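Local coordinates for protein ComZ (PDB 6QVI) that probably serves as a DNA receptor at the tip of the type IV pilus during natural transformation, combining a pseudopilin-like domain with a beta-solenoid, at residues A23-Y28 with R93-T97; K301-R305 with A316-N320; R305-I309 with L328-G334; G334-D339 with I379-R385. All blocks are in the same frame, centred on the assembly; numbering follows the deposited sequence.

Interaction 1. Residues A23-Y28 with R93-T97; sequences AGLQKY and RYTAT
Residues 23-28 run as regular alpha-helix and 93-97 as extended strand, their axes 8.2 Å apart at closest approach and crossing at -42°. This is the helix-on-sheet packing of the pseudopilin-like domain, in which helix 12-40 lies against an antiparallel sheet that includes strand 90-100. The backbones come nearest at Gly24 and Ala96, CA to CA 6.1 Å, and backbone bonds Lys27 N to Ala23 O (3.3 Å) and Tyr28 N to Gly24 O (3.1 Å) keep the helical turn. Tyr94 and Ala96 point toward the helix, while Thr95 between them points away. With chi1 in p, the Tyr94 ring lies flat on the helix: Gly24 CA sits 3.6 Å from its centroid, 11° off the normal, a CH-pi contact. A beta-carbon on Gly24 would collide with Tyr94 CD1, so the absent side chain permits this close fit. One turn on, Tyr28 (chi1 m) packs its CD1 3.8 Å from Ala96 CB and its CE1 4.3 Å from Tyr94 CE1. Lys27 brings its CD to 3.8 Å from Tyr94 OH; its NZ forms a salt bridge with Glu81 on the neighbouring strand and donates a 3.0 Å hydrogen bond to Tyr28 OH.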
loop_
_atom_site.group_PDB
_atom_site.type_symbol
_atom_site.label_atom_id
_atom_site.label_comp_id
_atom_site.label_asym_id
_atom_site.label_seq_id
_atom_site.Cartn_x
_atom_site.Cartn_y
_atom_site.Cartn_z
ATOM N N ALA A 23 -34.563 13.393 -11.024
ATOM C CA ALA A 23 -34.605 12.129 -10.319
ATOM C C ALA A 23 -33.490 11.215 -10.790
ATOM O O ALA A 23 -32.850 10.522 -9.979
ATOM C CB ALA A 23 -35.969 11.450 -10.505
ATOM N N GLY A 24 -33.250 11.185 -12.099
ATOM C CA GLY A 24 -32.220 10.297 -12.606
ATOM C C GLY A 24 -30.826 10.764 -12.244
ATOM O O GLY A 24 -29.989 9.980 -11.801
ATOM N N LEU A 25 -30.562 12.057 -12.430
ATOM C CA LEU A 25 -29.235 12.585 -12.165
ATOM C C LEU A 25 -28.824 12.377 -10.727
ATOM O O LEU A 25 -27.696 11.968 -10.467
ATOM C CB LEU A 25 -29.180 14.067 -12.476
ATOM C CG LEU A 25 -27.726 14.518 -12.406
ATOM C CD1 LEU A 25 -27.015 14.191 -13.697
ATOM C CD2 LEU A 25 -27.636 15.992 -12.128
ATOM N N GLN A 26 -29.727 12.619 -9.776
ATOM C CA GLN A 26 -29.271 12.567 -8.402
ATOM C C GLN A 26 -29.198 11.146 -7.894
ATOM O O GLN A 26 -28.372 10.855 -7.019
ATOM C CB GLN A 26 -30.141 13.459 -7.499
ATOM C CG GLN A 26 -30.273 14.898 -8.056
ATOM C CD GLN A 26 -29.182 15.872 -7.555
ATOM O OE1 GLN A 26 -28.696 15.758 -6.426
ATOM N NE2 GLN A 26 -28.784 16.816 -8.415
ATOM N N LYS A 27 -29.950 10.234 -8.500
ATOM C CA LYS A 27 -29.807 8.830 -8.133
ATOM C C LYS A 27 -28.435 8.317 -8.523
ATOM O O LYS A 27 -27.709 7.740 -7.698
ATOM C CB LYS A 27 -30.874 7.997 -8.830
ATOM C CG LYS A 27 -31.104 6.634 -8.252
ATOM C CD LYS A 27 -31.376 5.658 -9.383
ATOM C CE LYS A 27 -31.631 4.263 -8.869
ATOM N NZ LYS A 27 -31.836 3.361 -10.041
ATOM N N TYR A 28 -28.049 8.549 -9.775
ATOM C CA TYR A 28 -26.799 7.992 -10.259
ATOM C C TYR A 28 -25.592 8.869 -9.957
ATOM O O TYR A 28 -24.473 8.383 -10.071
ATOM C CB TYR A 28 -26.911 7.707 -11.752
ATOM C CG TYR A 28 -27.777 6.509 -11.986
ATOM C CD1 TYR A 28 -29.150 6.633 -12.252
ATOM C CD2 TYR A 28 -27.238 5.234 -11.882
ATOM C CE1 TYR A 28 -29.964 5.495 -12.453
ATOM C CE2 TYR A 28 -28.029 4.104 -12.090
ATOM C CZ TYR A 28 -29.389 4.237 -12.370
ATOM O OH TYR A 28 -30.141 3.100 -12.552
ATOM N N ARG A 93 -40.410 8.787 -17.307
ATOM C CA ARG A 93 -39.307 7.904 -17.516
ATOM C C ARG A 93 -38.050 8.722 -17.675
ATOM O O ARG A 93 -38.107 9.899 -17.907
ATOM C CB ARG A 93 -39.506 7.079 -18.776
ATOM C CG ARG A 93 -40.942 6.802 -19.162
ATOM C CD ARG A 93 -41.363 5.370 -18.857
ATOM N NE ARG A 93 -40.939 4.397 -19.870
ATOM C CZ ARG A 93 -41.138 3.083 -19.776
ATOM N NH1 ARG A 93 -41.757 2.584 -18.715
ATOM N NH2 ARG A 93 -40.712 2.265 -20.729
ATOM N N TYR A 94 -36.901 8.098 -17.531
ATOM C CA TYR A 94 -35.668 8.812 -17.730
ATOM C C TYR A 94 -34.602 7.909 -18.165
ATOM O O TYR A 94 -34.690 6.738 -18.008
ATOM C CB TYR A 94 -35.222 9.589 -16.516
ATOM C CG TYR A 94 -34.845 8.767 -15.359
ATOM C CD1 TYR A 94 -33.750 7.966 -15.387
ATOM C CD2 TYR A 94 -35.575 8.811 -14.224
ATOM C CE1 TYR A 94 -33.399 7.220 -14.305
ATOM C CE2 TYR A 94 -35.236 8.064 -13.149
ATOM C CZ TYR A 94 -34.145 7.277 -13.205
ATOM O OH TYR A 94 -33.840 6.545 -12.123
ATOM N N THR A 95 -33.594 8.472 -18.765
ATOM C CA THR A 95 -32.514 7.668 -19.199
ATOM C C THR A 95 -31.186 8.208 -18.776
ATOM O O THR A 95 -30.808 9.248 -19.218
ATOM C CB THR A 95 -32.529 7.477 -20.674
ATOM O OG1 THR A 95 -33.552 6.550 -20.978
ATOM C CG2 THR A 95 -31.249 6.909 -21.091
ATOM N N ALA A 96 -30.451 7.473 -17.956
ATOM C CA ALA A 96 -29.192 7.993 -17.435
ATOM C C ALA A 96 -28.060 7.336 -18.200
ATOM O O ALA A 96 -28.017 6.102 -18.311
ATOM C CB ALA A 96 -29.050 7.740 -15.937
ATOM N N THR A 97 -27.158 8.160 -18.718
ATOM C CA THR A 97 -25.998 7.712 -19.473
ATOM C C THR A 97 -24.771 8.364 -18.875
ATOM O O THR A 97 -24.807 9.539 -18.494
ATOM C CB THR A 97 -26.077 8.086 -20.962
ATOM O OG1 THR A 97 -27.299 7.598 -21.523
ATOM C CG2 THR A 97 -24.943 7.456 -21.708
#

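Interaction 2. Residues K301-R305 with A316-N320; sequences KAALR and ASPPN
A classic beta bulge marks the open end of the hairpin formed by strands 304-309 and 312-317: Ala316 and Ser317 together face the single residue Arg305. Arg305 and Ser317 form an antiparallel hydrogen-bonded pair, CA to CA 4.9 Å, with Arg305 N donating to Ser317 O at 2.9 Å. In return Arg305 O accepts twice, from Ala316 N at 3.0 Å and Ser317 N at 3.3 Å, made possible by the helix-like phi/psi of Ala316 (-113/-14). The hairpin is part of the beta-solenoid, where strand 304-309 also pairs in parallel with 374-377. Arg305 and Ser317 share a sheet face, their CB atoms 3.8 Å apart. The extended Arg305 chain (chi1 to chi3 all t) brings one guanidinium face over Ala316, NH1 to CB 3.6 Å, while NE forms a salt bridge with Glu377. Ser317 OG turns back, donating to Ala316 O at 2.8 Å. Beyond the bulge a cis peptide before Pro318 redirects the chain, and Leu304 CD2 packs against Pro318 CD at 3.5 Å.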
loop_
_atom_site.group_PDB
_atom_site.type_symbol
_atom_site.label_atom_id
_atom_site.label_comp_id
_atom_site.label_asym_id
_atom_site.label_seq_id
_atom_site.Cartn_x
_atom_site.Cartn_y
_atom_site.Cartn_z
ATOM N N LYS A 301 2.758 9.073 19.368
ATOM C CA LYS A 301 1.779 8.025 19.501
ATOM C C LYS A 301 2.318 6.764 20.104
ATOM O O LYS A 301 1.633 5.777 20.208
ATOM C CB LYS A 301 1.155 7.732 18.162
ATOM C CG LYS A 301 -0.055 8.588 17.887
ATOM C CD LYS A 301 -0.946 7.961 16.843
ATOM C CE LYS A 301 -2.285 7.556 17.419
ATOM N NZ LYS A 301 -2.764 6.258 16.861
ATOM N N ALA A 302 3.557 6.801 20.519
ATOM C CA ALA A 302 4.182 5.648 21.095
ATOM C C ALA A 302 3.667 5.310 22.440
ATOM O O ALA A 302 3.425 6.167 23.245
ATOM C CB ALA A 302 5.640 5.904 21.213
ATOM N N ALA A 303 3.529 4.033 22.693
ATOM C CA ALA A 303 3.094 3.581 23.974
ATOM C C ALA A 303 4.331 3.553 24.812
ATOM O O ALA A 303 4.378 4.124 25.865
ATOM C CB ALA A 303 2.524 2.199 23.869
ATOM N N LEU A 304 5.342 2.870 24.316
ATOM C CA LEU A 304 6.602 2.758 24.986
ATOM C C LEU A 304 7.582 3.508 24.151
ATOM O O LEU A 304 7.722 3.228 23.004
ATOM C CB LEU A 304 7.006 1.302 25.034
ATOM C CG LEU A 304 8.081 0.902 26.022
ATOM C CD1 LEU A 304 9.424 0.907 25.362
ATOM C CD2 LEU A 304 8.098 1.899 27.138
ATOM N N ARG A 305 8.274 4.464 24.727
ATOM C CA ARG A 305 9.233 5.214 23.972
ATOM C C ARG A 305 10.424 5.537 24.814
ATOM O O ARG A 305 10.290 6.176 25.807
ATOM C CB ARG A 305 8.615 6.495 23.512
ATOM C CG ARG A 305 9.640 7.500 23.113
ATOM C CD ARG A 305 9.087 8.441 22.102
ATOM N NE ARG A 305 9.934 9.589 21.971
ATOM C CZ ARG A 305 9.644 10.746 22.499
ATOM N NH1 ARG A 305 8.534 10.869 23.156
ATOM N NH2 ARG A 305 10.439 11.763 22.354
ATOM N N ALA A 316 10.545 8.345 27.917
ATOM C CA ALA A 316 9.634 9.410 27.615
ATOM C C ALA A 316 8.211 8.960 27.625
ATOM O O ALA A 316 7.324 9.759 27.630
ATOM C CB ALA A 316 9.983 10.023 26.293
ATOM N N SER A 317 7.990 7.672 27.610
ATOM C CA SER A 317 6.663 7.145 27.635
ATOM C C SER A 317 6.808 5.741 28.041
ATOM O O SER A 317 7.640 5.060 27.514
ATOM C CB SER A 317 6.049 7.142 26.263
ATOM O OG SER A 317 5.537 8.401 25.936
ATOM N N PRO A 318 5.987 5.273 28.972
ATOM C CA PRO A 318 4.762 5.827 29.550
ATOM C C PRO A 318 5.078 6.824 30.618
ATOM O O PRO A 318 5.762 6.507 31.546
ATOM C CB PRO A 318 4.079 4.617 30.134
ATOM C CG PRO A 318 5.145 3.646 30.365
ATOM C CD PRO A 318 6.213 3.893 29.380
ATOM N N PRO A 319 4.550 8.023 30.494
ATOM C CA PRO A 319 4.886 9.106 31.420
ATOM C C PRO A 319 4.220 8.999 32.769
ATOM O O PRO A 319 4.674 9.668 33.705
ATOM C CB PRO A 319 4.404 10.357 30.673
ATOM C CG PRO A 319 3.270 9.863 29.822
ATOM C CD PRO A 319 3.547 8.417 29.490
ATOM N N ASN A 320 3.182 8.168 32.908
ATOM C CA ASN A 320 2.424 8.011 34.151
ATOM C C ASN A 320 2.299 6.543 34.532
ATOM O O ASN A 320 1.355 6.150 35.210
ATOM C CB ASN A 320 1.032 8.642 34.051
ATOM C CG ASN A 320 1.075 10.118 33.690
ATOM O OD1 ASN A 320 2.021 10.834 34.026
ATOM N ND2 ASN A 320 0.038 10.582 32.992
#

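Interaction 3. Residues R305-I309 with L328-G334; sequences RIQRI and LQAMQSG
A long arginine reaching from a strand into the carbonyl-rich bend of two overlapping type I beta turns is what stands out here. Strand residues 305-309 are extended; opposite them the chain leaves the helix that includes Leu328 and Gln329 through turns Gln329 to Gln332 and Met331 to Gly334, the second closed by Gly334 N to Met331 O at 3.1 Å. The CA atoms stay well apart, 9.0 Å for Ile306 and Leu328 and 7.3 Å for Arg308 and Gly334, so side chains from the strand have to span the gap. Arg308, with chi1 and chi2 both t, stretches until its NH2 is 2.6 Å from Ser333 O; its NH1, 2.9 Å from Gln332 O, is poorly angled for a hydrogen bond. At the phi/psi of Gly334 (101/4) a CB would be jammed against Ser333 O, which glycine avoids. Two residues back on the same side of the strand, Ile306 (chi1 m, chi2 t) pushes CD1 to 3.6 Å from Met331 CE and 4.1 Å from Leu328 CD2. Leu328 and Arg308 both also touch Leu313 of the solenoid hairpin. The contact thus splits into an apolar half at Ile306 and a polar half of electrostatic proximity, a positive charge close to main-chain oxygens.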
loop_
_atom_site.group_PDB
_atom_site.type_symbol
_atom_site.label_atom_id
_atom_site.label_comp_id
_atom_site.label_asym_id
_atom_site.label_seq_id
_atom_site.Cartn_x
_atom_site.Cartn_y
_atom_site.Cartn_z
ATOM N N ARG A 305 8.274 4.464 24.727
ATOM C CA ARG A 305 9.233 5.214 23.972
ATOM C C ARG A 305 10.424 5.537 24.814
ATOM O O ARG A 305 10.290 6.176 25.807
ATOM C CB ARG A 305 8.615 6.495 23.512
ATOM C CG ARG A 305 9.640 7.500 23.113
ATOM C CD ARG A 305 9.087 8.441 22.102
ATOM N NE ARG A 305 9.934 9.589 21.971
ATOM C CZ ARG A 305 9.644 10.746 22.499
ATOM N NH1 ARG A 305 8.534 10.869 23.156
ATOM N NH2 ARG A 305 10.439 11.763 22.354
ATOM N N ILE A 306 11.600 5.103 24.387
ATOM C CA ILE A 306 12.832 5.319 25.114
ATOM C C ILE A 306 13.865 6.002 24.279
ATOM O O ILE A 306 14.036 5.655 23.162
ATOM C CB ILE A 306 13.438 3.980 25.478
ATOM C CG1 ILE A 306 12.403 3.116 26.142
ATOM C CG2 ILE A 306 14.580 4.150 26.439
ATOM C CD1 ILE A 306 13.000 1.897 26.760
ATOM N N GLN A 307 14.570 6.969 24.825
ATOM C CA GLN A 307 15.585 7.651 24.070
ATOM C C GLN A 307 16.919 7.364 24.652
ATOM O O GLN A 307 17.031 7.005 25.779
ATOM C CB GLN A 307 15.418 9.145 24.142
ATOM C CG GLN A 307 14.016 9.650 24.019
ATOM C CD GLN A 307 13.985 10.991 23.373
ATOM O OE1 GLN A 307 13.464 11.139 22.295
ATOM N NE2 GLN A 307 14.560 11.969 24.019
ATOM N N ARG A 308 17.953 7.582 23.876
ATOM C CA ARG A 308 19.268 7.336 24.360
ATOM C C ARG A 308 20.288 8.213 23.771
ATOM O O ARG A 308 20.729 8.004 22.691
ATOM C CB ARG A 308 19.676 5.940 24.053
ATOM C CG ARG A 308 21.149 5.774 24.228
ATOM C CD ARG A 308 21.479 4.331 24.381
ATOM N NE ARG A 308 22.678 4.037 23.640
ATOM C CZ ARG A 308 23.748 3.509 24.190
ATOM N NH1 ARG A 308 23.780 3.253 25.487
ATOM N NH2 ARG A 308 24.818 3.265 23.466
ATOM N N ILE A 309 20.692 9.169 24.558
ATOM C CA ILE A 309 21.697 10.162 24.248
ATOM C C ILE A 309 22.939 9.705 25.013
ATOM O O ILE A 309 22.959 9.756 26.248
ATOM C CB ILE A 309 21.239 11.566 24.657
ATOM C CG1 ILE A 309 20.054 12.030 23.824
ATOM C CG2 ILE A 309 22.375 12.542 24.595
ATOM C CD1 ILE A 309 18.720 11.821 24.523
ATOM N N LEU A 328 14.997 -1.684 31.214
ATOM C CA LEU A 328 16.041 -0.698 30.925
ATOM C C LEU A 328 17.450 -1.293 30.955
ATOM O O LEU A 328 18.334 -0.794 30.246
ATOM C CB LEU A 328 15.925 0.506 31.866
ATOM C CG LEU A 328 14.728 1.420 31.508
ATOM C CD1 LEU A 328 14.279 2.335 32.648
ATOM C CD2 LEU A 328 15.018 2.229 30.259
ATOM N N GLN A 329 17.690 -2.338 31.771
ATOM C CA GLN A 329 18.988 -3.009 31.747
ATOM C C GLN A 329 19.311 -3.517 30.340
ATOM O O GLN A 329 20.453 -3.418 29.881
ATOM C CB GLN A 329 19.009 -4.161 32.764
ATOM C CG GLN A 329 19.207 -3.811 34.280
ATOM C CD GLN A 329 20.688 -3.875 34.755
ATOM O OE1 GLN A 329 21.590 -4.241 33.989
ATOM N NE2 GLN A 329 20.929 -3.532 36.031
ATOM N N ALA A 330 18.313 -4.034 29.625
ATOM C CA ALA A 330 18.582 -4.681 28.344
ATOM C C ALA A 330 19.154 -3.723 27.292
ATOM O O ALA A 330 19.770 -4.186 26.319
ATOM C CB ALA A 330 17.310 -5.352 27.825
ATOM N N MET A 331 18.927 -2.440 27.424
ATOM C CA MET A 331 19.371 -1.543 26.393
ATOM C C MET A 331 20.459 -0.659 26.806
ATOM O O MET A 331 20.754 0.292 26.138
ATOM C CB MET A 331 18.224 -0.667 25.983
ATOM C CG MET A 331 16.938 -1.421 26.029
ATOM S SD MET A 331 15.617 -0.373 25.546
ATOM C CE MET A 331 14.283 -1.413 26.054
ATOM N N GLN A 332 21.093 -1.010 27.904
ATOM C CA GLN A 332 22.196 -0.268 28.480
ATOM C C GLN A 332 23.239 0.166 27.504
ATOM O O GLN A 332 23.694 1.264 27.536
ATOM C CB GLN A 332 22.912 -1.181 29.438
ATOM C CG GLN A 332 22.470 -1.126 30.874
ATOM C CD GLN A 332 23.212 -2.160 31.665
ATOM O OE1 GLN A 332 24.123 -2.803 31.167
ATOM N NE2 GLN A 332 22.841 -2.311 32.891
ATOM N N SER A 333 23.678 -0.780 26.708
ATOM C CA SER A 333 24.687 -0.628 25.694
ATOM C C SER A 333 24.384 0.219 24.508
ATOM O O SER A 333 25.290 0.720 23.881
ATOM C CB SER A 333 24.971 -1.992 25.126
ATOM O OG SER A 333 23.797 -2.759 25.015
ATOM N N GLY A 334 23.115 0.409 24.205
ATOM C CA GLY A 334 22.723 1.109 22.995
ATOM C C GLY A 334 22.301 0.155 21.914
ATOM O O GLY A 334 21.959 0.586 20.794
#

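Interaction 4. Residues G334-D339 with I379-R385; sequences GTLTLD and IDAVLNR
Asp339, Val382 and Leu336 have the most surface covered here. The strands, 335-337 and 380-383, run parallel, axes 4.4 Å apart and 14° from aligned, in register Thr335 with Asp380, Leu336 with Ala381 and Thr337 with Val382. Leu336 (chi1 and chi2 both t) is buried, on the sheet face it shares with Ala381: its N donates to Asp380 O at 2.7 Å, its O accepts from Val382 N at 2.8 Å, and its CB packs 4.1 Å from Ile379 CG2. Val382 lies on the other face, its CG2 3.2 Å from Thr337 CB, and its O accepts from Leu338 N at 2.9 Å. Asp380 N to Gly334 O, 2.9 Å, completes the parallel pattern at the start. Past the strand, Asp339 has positive phi (62/-134); its OD1 comes 3.4 Å from Arg385 CG, whereas NH2 of Arg385 forms a salt bridge with Glu366. In-register parallel pairing of this kind is characteristic of a beta-solenoid, consistent with the two strands lying on adjacent coils. Strand 380-383 continues the stacking through parallel strand 409-415, while Leu336 touches Phe357 and Leu338 touches Tyr359 of strand 357-360, and Leu338 and Leu383 meet Leu368 of strand 366-371.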
loop_
_atom_site.group_PDB
_atom_site.type_symbol
_atom_site.label_atom_id
_atom_site.label_comp_id
_atom_site.label_asym_id
_atom_site.label_seq_id
_atom_site.Cartn_x
_atom_site.Cartn_y
_atom_site.Cartn_z
ATOM N N GLY A 334 23.115 0.409 24.205
ATOM C CA GLY A 334 22.723 1.109 22.995
ATOM C C GLY A 334 22.301 0.155 21.914
ATOM O O GLY A 334 21.959 0.586 20.794
ATOM N N THR A 335 22.269 -1.129 22.246
ATOM C CA THR A 335 21.872 -2.190 21.336
ATOM C C THR A 335 21.056 -3.162 22.163
ATOM O O THR A 335 21.562 -3.735 23.135
ATOM C CB THR A 335 23.068 -2.914 20.695
ATOM O OG1 THR A 335 23.710 -2.056 19.740
ATOM C CG2 THR A 335 22.606 -4.185 20.008
ATOM N N LEU A 336 19.805 -3.341 21.754
ATOM C CA LEU A 336 18.881 -4.259 22.386
ATOM C C LEU A 336 19.003 -5.561 21.616
ATOM O O LEU A 336 18.581 -5.650 20.464
ATOM C CB LEU A 336 17.465 -3.725 22.263
ATOM C CG LEU A 336 16.295 -4.180 23.122
ATOM C CD1 LEU A 336 15.120 -3.399 22.620
ATOM C CD2 LEU A 336 16.032 -5.620 23.009
ATOM N N THR A 337 19.522 -6.592 22.248
ATOM C CA THR A 337 19.583 -7.869 21.596
ATOM C C THR A 337 18.673 -8.730 22.392
ATOM O O THR A 337 18.708 -8.722 23.570
ATOM C CB THR A 337 20.999 -8.434 21.479
ATOM O OG1 THR A 337 21.080 -9.712 22.100
ATOM C CG2 THR A 337 21.983 -7.518 22.090
ATOM N N LEU A 338 17.847 -9.492 21.741
ATOM C CA LEU A 338 16.896 -10.311 22.481
ATOM C C LEU A 338 17.575 -11.608 22.905
ATOM O O LEU A 338 17.996 -11.710 24.062
ATOM C CB LEU A 338 15.663 -10.575 21.637
ATOM C CG LEU A 338 14.843 -9.318 21.401
ATOM C CD1 LEU A 338 13.513 -9.696 20.871
ATOM C CD2 LEU A 338 14.640 -8.626 22.682
ATOM N N ASP A 339 17.695 -12.591 22.018
ATOM C CA ASP A 339 18.480 -13.830 22.294
ATOM C C ASP A 339 17.913 -14.627 23.472
ATOM O O ASP A 339 16.693 -14.844 23.547
ATOM C CB ASP A 339 19.948 -13.449 22.448
ATOM C CG ASP A 339 20.888 -14.574 22.037
ATOM O OD1 ASP A 339 20.395 -15.696 21.783
ATOM O OD2 ASP A 339 22.114 -14.332 21.932
ATOM N N ILE A 379 19.028 3.460 19.545
ATOM C CA ILE A 379 19.172 2.096 20.031
ATOM C C ILE A 379 19.093 1.208 18.804
ATOM O O ILE A 379 18.301 1.481 17.902
ATOM C CB ILE A 379 18.059 1.728 21.033
ATOM C CG1 ILE A 379 18.320 2.363 22.406
ATOM C CG2 ILE A 379 17.892 0.211 21.132
ATOM C CD1 ILE A 379 17.163 2.181 23.378
ATOM N N ASP A 380 19.983 0.236 18.706
ATOM C CA ASP A 380 19.821 -0.781 17.690
ATOM C C ASP A 380 19.082 -1.971 18.292
ATOM O O ASP A 380 18.998 -2.136 19.510
ATOM C CB ASP A 380 21.178 -1.179 17.114
ATOM C CG ASP A 380 21.754 -0.090 16.193
ATOM O OD1 ASP A 380 22.943 -0.142 15.783
ATOM O OD2 ASP A 380 20.976 0.838 15.869
ATOM N N ALA A 381 18.517 -2.795 17.427
ATOM C CA ALA A 381 17.844 -3.990 17.893
ATOM C C ALA A 381 18.330 -5.165 17.077
ATOM O O ALA A 381 18.458 -5.050 15.856
ATOM C CB ALA A 381 16.313 -3.842 17.789
ATOM N N VAL A 382 18.601 -6.285 17.743
ATOM C CA VAL A 382 18.874 -7.534 17.045
ATOM C C VAL A 382 18.007 -8.581 17.739
ATOM O O VAL A 382 17.904 -8.585 18.977
ATOM C CB VAL A 382 20.379 -7.937 17.091
ATOM C CG1 VAL A 382 21.312 -6.717 16.801
ATOM C CG2 VAL A 382 20.734 -8.780 18.293
ATOM N N LEU A 383 17.262 -9.358 16.945
ATOM C CA LEU A 383 16.557 -10.543 17.416
ATOM C C LEU A 383 17.369 -11.706 16.906
ATOM O O LEU A 383 17.458 -11.923 15.690
ATOM C CB LEU A 383 15.117 -10.634 16.912
ATOM C CG LEU A 383 14.097 -9.607 17.319
ATOM C CD1 LEU A 383 14.304 -8.421 16.479
ATOM C CD2 LEU A 383 12.752 -10.216 17.022
ATOM N N ASN A 384 17.980 -12.431 17.829
ATOM C CA ASN A 384 19.004 -13.378 17.455
ATOM C C ASN A 384 18.518 -14.812 17.414
ATOM O O ASN A 384 19.315 -15.698 17.107
ATOM C CB ASN A 384 20.176 -13.254 18.416
ATOM C CG ASN A 384 21.487 -13.568 17.765
ATOM O OD1 ASN A 384 22.518 -12.991 18.099
ATOM N ND2 ASN A 384 21.462 -14.513 16.831
ATOM N N ARG A 385 17.235 -15.068 17.632
ATOM C CA ARG A 385 16.755 -16.441 17.590
ATOM C C ARG A 385 15.340 -16.442 17.034
ATOM O O ARG A 385 14.642 -15.425 17.112
ATOM C CB ARG A 385 16.799 -17.100 18.980
ATOM C CG ARG A 385 18.181 -17.047 19.631
ATOM C CD ARG A 385 18.582 -18.346 20.312
ATOM N NE ARG A 385 17.432 -19.050 20.846
ATOM C CZ ARG A 385 17.409 -20.360 21.041
ATOM N NH1 ARG A 385 18.476 -21.088 20.733
ATOM N NH2 ARG A 385 16.322 -20.942 21.525
#

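How the interactions relate
Interaction 1 stands alone in the pseudopilin-like domain, its centre 55 to 64 Å from the centres of the others, which cluster in the solenoid. All four mix buried and more exposed residues. Interactions 2 and 3 share Arg305 and strand 304-309, the first using its edge for antiparallel pairing, the second its side chains. Interactions 3 and 4 share Gly334 and touch directly: Met331 SD lies 3.7 Å from Ile379 CD1, and Met331 CE 4.1 Å from Leu336 CD1. Main-chain hydrogen bonds dominate within the sheet, in interactions 2 and 4, whereas interactions 1 and 3, where helix or turn meets strand, rely on side-chain packing, aromatic in one and aliphatic with an arginine in the other.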